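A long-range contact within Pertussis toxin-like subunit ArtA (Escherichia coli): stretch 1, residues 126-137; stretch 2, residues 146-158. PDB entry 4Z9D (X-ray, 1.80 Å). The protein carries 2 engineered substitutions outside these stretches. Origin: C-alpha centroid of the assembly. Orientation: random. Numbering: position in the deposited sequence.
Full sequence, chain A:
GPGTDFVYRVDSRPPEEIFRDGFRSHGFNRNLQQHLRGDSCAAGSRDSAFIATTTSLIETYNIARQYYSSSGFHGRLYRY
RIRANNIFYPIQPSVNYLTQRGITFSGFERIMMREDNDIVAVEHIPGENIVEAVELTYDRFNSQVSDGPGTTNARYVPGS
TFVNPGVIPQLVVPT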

# COMPACT_ATOMS: atom_id res chain seq x y z
N PRO A 126 11.41 4.62 2.96
CA PRO A 126 11.98 5.86 3.51
C PRO A 126 11.12 7.11 3.27
O PRO A 126 10.42 7.22 2.26
CB PRO A 126 13.32 5.98 2.78
CG PRO A 126 13.63 4.59 2.29
CD PRO A 126 12.30 3.97 1.99
N GLY A 127 11.20 8.07 4.20
CA GLY A 127 10.55 9.35 4.02
C GLY A 127 10.96 10.05 2.74
O GLY A 127 10.14 10.72 2.10
N GLU A 128 12.22 9.88 2.36
CA GLU A 128 12.77 10.49 1.16
C GLU A 128 12.11 10.00 -0.14
O GLU A 128 12.24 10.64 -1.18
CB GLU A 128 14.28 10.29 1.11
CG GLU A 128 15.02 11.29 1.99
CD GLU A 128 16.50 11.01 2.14
OE1 GLU A 128 17.25 11.97 2.45
OE2 GLU A 128 16.93 9.84 1.96
N ASN A 129 11.42 8.86 -0.08
CA ASN A 129 10.69 8.35 -1.24
C ASN A 129 9.31 8.98 -1.41
O ASN A 129 8.66 8.81 -2.43
CB ASN A 129 10.49 6.84 -1.14
CG ASN A 129 11.73 6.08 -1.50
OD1 ASN A 129 12.74 6.17 -0.80
ND2 ASN A 129 11.67 5.30 -2.58
N ILE A 130 8.85 9.68 -0.38
CA ILE A 130 7.49 10.18 -0.38
C ILE A 130 7.43 11.58 -0.96
O ILE A 130 8.05 12.51 -0.45
CB ILE A 130 6.88 10.13 1.02
CG1 ILE A 130 6.94 8.68 1.54
CG2 ILE A 130 5.43 10.61 1.01
CD1 ILE A 130 6.81 8.56 3.04
N VAL A 131 6.66 11.72 -2.04
CA VAL A 131 6.59 12.95 -2.79
C VAL A 131 5.74 14.00 -2.09
O VAL A 131 6.13 15.17 -1.99
CB VAL A 131 6.01 12.68 -4.21
CG1 VAL A 131 5.88 13.97 -5.01
CG2 VAL A 131 6.89 11.70 -4.94
N GLU A 132 4.57 13.57 -1.62
CA GLU A 132 3.57 14.51 -1.14
C GLU A 132 2.45 13.78 -0.40
O GLU A 132 2.35 12.55 -0.43
CB GLU A 132 3.00 15.32 -2.32
CG GLU A 132 2.29 14.47 -3.37
CD GLU A 132 1.93 15.24 -4.64
OE1 GLU A 132 1.18 14.68 -5.47
OE2 GLU A 132 2.40 16.39 -4.81
N ALA A 133 1.61 14.55 0.26
CA ALA A 133 0.44 14.00 0.92
C ALA A 133 -0.77 14.86 0.61
O ALA A 133 -0.63 16.05 0.34
CB ALA A 133 0.66 13.92 2.40
N VAL A 134 -1.94 14.24 0.62
CA VAL A 134 -3.21 14.97 0.50
C VAL A 134 -4.15 14.49 1.60
O VAL A 134 -4.45 13.30 1.68
CB VAL A 134 -3.87 14.74 -0.88
CG1 VAL A 134 -5.24 15.40 -0.93
CG2 VAL A 134 -2.98 15.26 -1.99
N GLU A 135 -4.63 15.40 2.45
CA GLU A 135 -5.65 15.04 3.44
C GLU A 135 -6.94 14.73 2.72
O GLU A 135 -7.35 15.50 1.86
CB GLU A 135 -5.91 16.16 4.46
CG GLU A 135 -4.68 16.90 4.94
CD GLU A 135 -4.98 17.83 6.11
OE1 GLU A 135 -4.06 18.59 6.52
OE2 GLU A 135 -6.12 17.80 6.63
N LEU A 136 -7.60 13.63 3.06
CA LEU A 136 -8.86 13.27 2.41
C LEU A 136 -10.05 13.74 3.23
O LEU A 136 -10.03 13.65 4.46
CB LEU A 136 -8.95 11.76 2.17
CG LEU A 136 -7.86 11.13 1.29
CD1 LEU A 136 -8.02 9.63 1.18
CD2 LEU A 136 -7.87 11.76 -0.09
N THR A 137 -11.05 14.31 2.58
CA THR A 137 -12.27 14.69 3.28
C THR A 137 -13.36 13.64 3.05
O THR A 137 -13.39 13.00 2.00
CB THR A 137 -12.77 16.08 2.82
OG1 THR A 137 -13.22 15.98 1.47
CG2 THR A 137 -11.64 17.11 2.90
N SER A 146 -13.22 13.28 -1.07
CA SER A 146 -12.54 14.26 -1.92
C SER A 146 -11.16 14.64 -1.37
O SER A 146 -10.80 14.25 -0.26
CB SER A 146 -13.37 15.54 -2.05
OG SER A 146 -14.57 15.32 -2.77
N ASP A 147 -10.39 15.38 -2.16
CA ASP A 147 -9.07 15.87 -1.74
C ASP A 147 -9.18 17.13 -0.91
O ASP A 147 -9.80 18.11 -1.34
CB ASP A 147 -8.18 16.14 -2.95
CG ASP A 147 -7.75 14.89 -3.67
OD1 ASP A 147 -6.84 15.00 -4.53
OD2 ASP A 147 -8.28 13.79 -3.37
N GLY A 148 -8.60 17.11 0.29
CA GLY A 148 -8.42 18.30 1.09
C GLY A 148 -7.06 18.92 0.83
O GLY A 148 -6.53 18.79 -0.27
N PRO A 149 -6.50 19.61 1.83
CA PRO A 149 -5.21 20.30 1.67
C PRO A 149 -4.08 19.34 1.31
O PRO A 149 -4.00 18.25 1.87
CB PRO A 149 -4.96 20.91 3.05
CG PRO A 149 -6.30 20.92 3.73
CD PRO A 149 -7.03 19.73 3.19
N GLY A 150 -3.21 19.77 0.41
CA GLY A 150 -2.07 18.96 0.03
C GLY A 150 -0.83 19.51 0.70
O GLY A 150 -0.76 20.70 1.02
N THR A 151 0.16 18.64 0.90
CA THR A 151 1.42 19.04 1.50
C THR A 151 2.56 18.41 0.71
O THR A 151 2.50 17.22 0.41
CB THR A 151 1.52 18.58 2.96
OG1 THR A 151 0.30 18.86 3.66
CG2 THR A 151 2.68 19.26 3.64
N THR A 152 3.59 19.19 0.40
CA THR A 152 4.74 18.67 -0.34
C THR A 152 5.86 18.31 0.62
O THR A 152 6.09 19.01 1.60
CB THR A 152 5.26 19.70 -1.39
OG1 THR A 152 4.25 19.91 -2.38
CG2 THR A 152 6.53 19.19 -2.07
N ASN A 153 6.51 17.18 0.38
CA ASN A 153 7.63 16.76 1.20
C ASN A 153 8.89 17.42 0.66
O ASN A 153 9.37 17.07 -0.42
CB ASN A 153 7.77 15.24 1.18
CG ASN A 153 8.94 14.75 2.01
OD1 ASN A 153 9.53 15.52 2.76
ND2 ASN A 153 9.27 13.46 1.89
N ALA A 154 9.41 18.41 1.38
CA ALA A 154 10.61 19.11 0.91
C ALA A 154 11.84 18.22 0.90
O ALA A 154 12.82 18.52 0.21
CB ALA A 154 10.87 20.35 1.77
N ARG A 155 11.78 17.12 1.65
CA ARG A 155 12.90 16.19 1.80
C ARG A 155 12.91 15.11 0.71
O ARG A 155 13.81 14.27 0.68
CB ARG A 155 12.84 15.51 3.17
CG ARG A 155 12.71 16.45 4.36
CD ARG A 155 13.84 17.42 4.50
NE ARG A 155 15.10 16.75 4.83
CZ ARG A 155 16.07 17.28 5.56
NH1 ARG A 155 17.18 16.59 5.79
NH2 ARG A 155 15.94 18.50 6.07
N TYR A 156 11.88 15.09 -0.13
CA TYR A 156 11.81 14.11 -1.23
C TYR A 156 13.09 14.10 -2.06
O TYR A 156 13.63 15.16 -2.42
CB TYR A 156 10.59 14.40 -2.13
CG TYR A 156 10.53 13.51 -3.36
CD1 TYR A 156 10.71 14.04 -4.63
CD2 TYR A 156 10.34 12.14 -3.24
CE1 TYR A 156 10.68 13.24 -5.76
CE2 TYR A 156 10.31 11.32 -4.37
CZ TYR A 156 10.48 11.88 -5.63
OH TYR A 156 10.45 11.08 -6.75
N VAL A 157 13.59 12.90 -2.34
CA VAL A 157 14.76 12.72 -3.20
C VAL A 157 14.33 12.24 -4.58
O VAL A 157 13.85 11.12 -4.73
CB VAL A 157 15.76 11.70 -2.59
CG1 VAL A 157 16.87 11.36 -3.57
CG2 VAL A 157 16.34 12.26 -1.30
N PRO A 158 14.47 13.11 -5.59
CA PRO A 158 14.03 12.79 -6.95
C PRO A 158 14.91 11.74 -7.61
O PRO A 158 16.08 11.60 -7.27
CB PRO A 158 14.16 14.12 -7.70
CG PRO A 158 14.36 15.17 -6.66
CD PRO A 158 14.98 14.49 -5.48
O HOH W 1 16.29 14.54 1.58
O HOH W 2 8.13 16.44 -3.27
O HOH W 3 4.32 17.98 -4.67

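The antiparallel pairing of strands 130-137 and 146-152 slips by one residue midway: V134 lies opposite G150, but L136 lies opposite D147, so a beta bulge places two residues, G148 and P149, across from E135 alone. The hydrogen bonds record the slip. E135 N donates to P149 O at 3.0 Å, whereas E135 O accepts from G148 N at 2.6 Å, with an N-H...O angle of only 144°, the most bent of the backbone bonds between the stretches. Glycine fits G148 for a steric reason: an ideal CB there would sit 2.9 Å from E135 O and 2.4 Å from P149 CD. P149, lacking an amide hydrogen, can enter the ladder only as an acceptor through its carbonyl, while its ring packs by E135, CD lying 4.0 Å from E135 CB.

Away from the bulge the ladder is regular. A133 and T151 exchange a reciprocal pair, A133 N to T151 O and T151 N to A133 O, both 2.8 Å and near 165°. T137 and S146 do likewise, T137 N to S146 O at 2.9 Å and S146 N to T137 O at 3.1 Å. On the face carrying V134 and D147, V134 CG1 packs 3.6 Å from D147 CB.

Beyond the strand, N153 extends the pairing in two ways. Its N donates to V131 O (3.1 Å), and its buried side chain, with chi1 t, points toward the first stretch so that ND2 donates to I130 O (2.8 Å). Its OD1 accepts from R155 N (3.0 Å), within the type I turn N153-Y156. That turn delivers Y156 to V131, whose CG2 lies 3.8 Å from the ring centroid and 23° off the normal, a CH-pi contact over one face. V157 N then closes the contact on E128 O at 2.9 Å and 177°. Water 1 bridges E128 OE1 (2.9 Å) and R155 O (2.7 Å). Altogether, 915 Å² is buried, summed over both sides.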